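Local coordinates for protein pectinesterase inhibitor (Actinidia chinensis, PDB 1XG2) that inhibits pectin methylesterase by binding the enzyme in a protein-protein complex, and may take part in regulating fruit ripening, at residues B[112-115]-B[116-120]; B[46-49]-B[50-54]. One frame throughout, in Å; residues are numbered along the deposited sequence. Where two conformers were deposited one is given.

Contact 1 of 2, residues B[112-115]-B[116-120]; sequences AGTC and EDSFE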
loop_
_atom_site.group_PDB
_atom_site.type_symbol
_atom_site.label_atom_id
_atom_site.label_comp_id
_atom_site.label_asym_id
_atom_site.label_seq_id
_atom_site.Cartn_x
_atom_site.Cartn_y
_atom_site.Cartn_z
ATOM N N ALA B 112 -1.400 12.827 -0.030
ATOM C CA ALA B 112 -0.721 13.976 -0.634
ATOM C C ALA B 112 0.436 13.505 -1.519
ATOM O O ALA B 112 0.660 14.034 -2.606
ATOM C CB ALA B 112 -0.212 14.905 0.452
ATOM N N GLY B 113 1.157 12.492 -1.058
ATOM C CA GLY B 113 2.281 11.950 -1.797
ATOM C C GLY B 113 1.870 11.252 -3.074
ATOM O O GLY B 113 2.599 11.271 -4.071
ATOM N N THR B 114 0.697 10.636 -3.052
ATOM C CA THR B 114 0.169 9.966 -4.230
ATOM C C THR B 114 -0.276 11.003 -5.265
ATOM O O THR B 114 -0.111 10.802 -6.457
ATOM C CB THR B 114 -0.998 9.069 -3.837
ATOM O OG1 THR B 114 -0.534 8.054 -2.921
ATOM C CG2 THR B 114 -1.520 8.306 -5.037
ATOM N N CYS B 115 -0.835 12.115 -4.794
ATOM C CA CYS B 115 -1.127 13.242 -5.681
ATOM C C CYS B 115 0.167 13.679 -6.361
ATOM O O CYS B 115 0.225 13.766 -7.590
ATOM C CB CYS B 115 -1.760 14.386 -4.905
ATOM S SG CYS B 115 -2.210 15.788 -5.949
ATOM N N GLU B 116 1.219 13.885 -5.559
ATOM C CA GLU B 116 2.540 14.286 -6.052
ATOM C C GLU B 116 3.095 13.314 -7.087
ATOM O O GLU B 116 3.571 13.734 -8.150
ATOM C CB GLU B 116 3.555 14.366 -4.895
ATOM C CG GLU B 116 3.402 15.568 -3.990
ATOM C CD GLU B 116 3.746 16.870 -4.688
ATOM O OE1 GLU B 116 2.862 17.727 -4.806
ATOM O OE2 GLU B 116 4.893 17.022 -5.122
ATOM N N ASP B 117 3.047 12.025 -6.768
ATOM C CA ASP B 117 3.528 10.981 -7.673
ATOM C C ASP B 117 2.747 10.929 -8.995
ATOM O O ASP B 117 3.291 10.488 -9.999
ATOM C CB ASP B 117 3.405 9.603 -7.053
ATOM C CG ASP B 117 4.311 9.389 -5.849
ATOM O OD1 ASP B 117 5.330 10.078 -5.673
ATOM O OD2 ASP B 117 4.044 8.507 -5.026
ATOM N N SER B 118 1.485 11.354 -8.988
ATOM C CA SER B 118 0.642 11.309 -10.187
ATOM C C SER B 118 0.992 12.397 -11.203
ATOM O O SER B 118 0.543 12.346 -12.354
ATOM C CB SER B 118 -0.834 11.450 -9.806
ATOM O OG SER B 118 -1.247 10.389 -8.956
ATOM N N PHE B 119 1.776 13.383 -10.777
ATOM C CA PHE B 119 2.189 14.478 -11.658
ATOM C C PHE B 119 3.630 14.303 -12.126
ATOM O O PHE B 119 4.443 15.218 -12.043
ATOM C CB PHE B 119 2.005 15.816 -10.952
ATOM C CG PHE B 119 0.611 16.352 -11.041
ATOM C CD1 PHE B 119 0.212 17.064 -12.157
ATOM C CD2 PHE B 119 -0.303 16.141 -10.015
ATOM C CE1 PHE B 119 -1.078 17.578 -12.257
ATOM C CE2 PHE B 119 -1.590 16.644 -10.109
ATOM C CZ PHE B 119 -1.981 17.367 -11.238
ATOM N N GLU B 120 3.938 13.129 -12.653
ATOM C CA GLU B 120 5.282 12.867 -13.136
ATOM C C GLU B 120 5.305 13.087 -14.634
ATOM O O GLU B 120 4.582 12.437 -15.394
ATOM C CB GLU B 120 5.761 11.477 -12.720
ATOM C CG GLU B 120 6.301 11.497 -11.289
ATOM C CD GLU B 120 7.066 10.248 -10.905
ATOM O OE1 GLU B 120 8.099 9.940 -11.560
ATOM O OE2 GLU B 120 6.641 9.584 -9.930
#

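Contact 2 of 2, residues B[46-49]-B[50-54]; sequences QASA and KQTSK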
loop_
_atom_site.group_PDB
_atom_site.type_symbol
_atom_site.label_atom_id
_atom_site.label_comp_id
_atom_site.label_asym_id
_atom_site.label_seq_id
_atom_site.Cartn_x
_atom_site.Cartn_y
_atom_site.Cartn_z
ATOM N N GLN B 46 -6.421 17.640 9.238
ATOM C CA GLN B 46 -7.686 17.401 8.550
ATOM C C GLN B 46 -8.264 18.664 7.894
ATOM O O GLN B 46 -8.791 18.613 6.778
ATOM C CB GLN B 46 -8.742 16.804 9.485
ATOM C CG GLN B 46 -9.877 16.149 8.678
ATOM C CD GLN B 46 -10.941 15.496 9.532
ATOM O OE1 GLN B 46 -11.425 14.404 9.204
ATOM N NE2 GLN B 46 -11.316 16.156 10.614
ATOM N N ALA B 47 -8.160 19.791 8.586
ATOM C CA ALA B 47 -8.622 21.074 8.043
ATOM C C ALA B 47 -7.857 21.462 6.772
ATOM O O ALA B 47 -8.437 22.013 5.825
ATOM C CB ALA B 47 -8.503 22.174 9.113
ATOM N N SER B 48 -6.555 21.188 6.756
ATOM C CA SER B 48 -5.735 21.439 5.575
ATOM C C SER B 48 -6.175 20.542 4.421
ATOM O O SER B 48 -6.368 21.016 3.299
ATOM C CB SER B 48 -4.254 21.205 5.885
ATOM O OG SER B 48 -3.453 21.500 4.756
ATOM N N ALA B 49 -6.348 19.250 4.699
ATOM C CA ALA B 49 -6.809 18.311 3.679
ATOM C C ALA B 49 -8.151 18.759 3.111
ATOM O O ALA B 49 -8.382 18.649 1.919
ATOM C CB ALA B 49 -6.918 16.882 4.252
ATOM N N LYS B 50 -9.030 19.273 3.967
ATOM C CA LYS B 50 -10.368 19.678 3.536
ATOM C C LYS B 50 -10.288 20.895 2.621
ATOM O O LYS B 50 -10.952 20.942 1.580
ATOM C CB LYS B 50 -11.272 19.956 4.732
ATOM C CG LYS B 50 -11.765 18.694 5.419
ATOM C CD LYS B 50 -12.680 19.021 6.574
ATOM C CE LYS B 50 -13.417 17.787 7.082
ATOM N NZ LYS B 50 -13.958 18.036 8.449
ATOM N N GLN B 51 -9.442 21.855 2.975
ATOM C CA GLN B 51 -9.239 23.026 2.134
ATOM C C GLN B 51 -8.665 22.633 0.768
ATOM O O GLN B 51 -9.068 23.170 -0.272
ATOM C CB GLN B 51 -8.324 24.050 2.815
ATOM C CG GLN B 51 -7.929 25.209 1.887
ATOM C CD GLN B 51 -7.121 26.303 2.584
ATOM O OE1 GLN B 51 -7.672 27.101 3.363
ATOM N NE2 GLN B 51 -5.815 26.356 2.290
ATOM N N THR B 52 -7.721 21.695 0.770
ATOM C CA THR B 52 -7.059 21.287 -0.455
ATOM C C THR B 52 -8.006 20.518 -1.369
ATOM O O THR B 52 -7.929 20.652 -2.586
ATOM C CB THR B 52 -5.782 20.491 -0.134
ATOM O OG1 THR B 52 -4.855 21.351 0.544
ATOM C CG2 THR B 52 -5.050 20.083 -1.396
ATOM N N SER B 53 -8.921 19.753 -0.782
ATOM C CA SER B 53 -9.973 19.094 -1.547
ATOM C C SER B 53 -10.728 20.129 -2.398
ATOM O O SER B 53 -11.056 19.882 -3.562
ATOM C CB SER B 53 -10.936 18.371 -0.597
ATOM O OG SER B 53 -12.060 17.874 -1.300
ATOM N N LYS B 54 -10.983 21.295 -1.814
ATOM C CA LYS B 54 -11.686 22.370 -2.536
ATOM C C LYS B 54 -10.813 23.008 -3.601
ATOM O O LYS B 54 -11.299 23.363 -4.669
ATOM C CB LYS B 54 -12.184 23.433 -1.561
ATOM C CG LYS B 54 -13.137 22.891 -0.530
ATOM C CD LYS B 54 -13.563 23.966 0.442
ATOM C CE LYS B 54 -14.718 23.470 1.279
ATOM N NZ LYS B 54 -14.666 24.059 2.647
HETATM O O HOH W 1 -3.211 20.213 2.215
#

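Contact 1 of 2, residues B[112-115]-B[116-120]
The carbonyl oxygen of Thr114 is gripped twice by Ser118: OG donates to Thr114 O at 2.8 Å, while Ser118 N reaches the same oxygen in a weak bond of 3.0 Å. The hydroxyl turns back along the helix because OG stands beside its own backbone N and opposite the carbonyl carbon (chi1 -61°), a setting that lets serine serve a carbonyl one turn earlier. Ser118 N is shared, since it also makes a weak bond to Cys115 O, 3.1 Å away; it thus divides itself between an i-4 and an i-3 carbonyl, each bond weak and bent. The two preceding rungs are straighter i to i-4 bonds: Asp117 N to Gly113 O at 2.8 Å and Glu116 N to Ala112 O at 3.0 Å. The Phe119 ring, in turn, offers its edge to the Cys115 carbonyl, CD2 lying 3.4 Å from Cys115 O, and CE2 lies 4.3 Å from Cys115 SG, the sulfur that is disulfide-bonded to Cys75 on helix 66-95. The charged side chains find their partners beyond this turn: Glu116 OE2 bonds to His130 of helix 127-149, and Asp117 OD1 forms a salt bridge with Lys224 of the pectinesterase chain. An asparagine in place of Asp117 would probably leave that lysine without its opposite charge and weaken this point of the interface. Thr114 OG1 has one partner on each side of the interface, Asp110 O in its own helix and His137 of the pectinesterase chain. The whole is a helix C-terminus in the four-helix bundle of the PMEI family, fastened to its neighbour by a disulfide and turned toward the enzyme.

Contact 2 of 2, residues B[46-49]-B[50-54]
In Thr52, OG1 lies beside the backbone N and opposite the carbonyl carbon (chi1 -64°), whereas Ser48 holds its OG anti to N (chi1 -178°); together these settings bring two hydroxyls one helical turn apart to a single water. The hydroxyls themselves are 4.4 Å apart, OG to OG1, too far for a direct bond, and the water spans the gap, 2.6 Å from Thr52 OG1 and 2.9 Å from Ser48 OG. Thr52 OG1 also lies 3.2 Å from Ser48 O, a second acceptor within range of its one proton. That carbonyl already takes Thr52 N at 2.9 Å, with the amide almost in line with the C=O bond. The neighbouring rungs are ordinary helix bonds: Gln51 N to Ala47 O, Ser53 N to Ala49 O, and Lys50 N to Gln46 O. On the outer flank the extended Lys50 chain runs back over the preceding turn, its CG 3.3 Å from Gln46 O, and the end of the chain crosses the Gln46 side chain at a slant. Long flexible residues suit this exposed side of the helix, where methylenes can lie along the backbone and the charge need not be buried; Lys50 also touches Ile83 of helix 66-95. The inward face has small residues instead: Ala49 meets Leu136 and Ile83, Ser48 packs on Lys135 and Leu139, and Thr52 on Ala132 and Tyr79. Such short side chains are consistent with close approach of the neighbouring helices, and the water joins both buried hydroxyls, while Ser48 O may be a second acceptor for Thr52 OG1.

In the fold
Both contacts are local, within one helix each of the same bundle, and both lie against helix 66-95 and helix 127-149, even sharing Tyr79 and Leu136 as neighbours; yet their nearest atoms stay about 7 Å apart. Contact 2 is in the middle of helix 34-60, its centre about 9 Å from that of the chain, with a buried face and an exposed one, and no other protein chain touches it. Contact 1, about 14 Å from the centre, closes helix 98-118 and faces the pectinesterase. Both have helix bonds; 112-120 adds a disulfide and a salt bridge to the enzyme, while 46-54 adds small buried side chains and a water linking two hydroxyls.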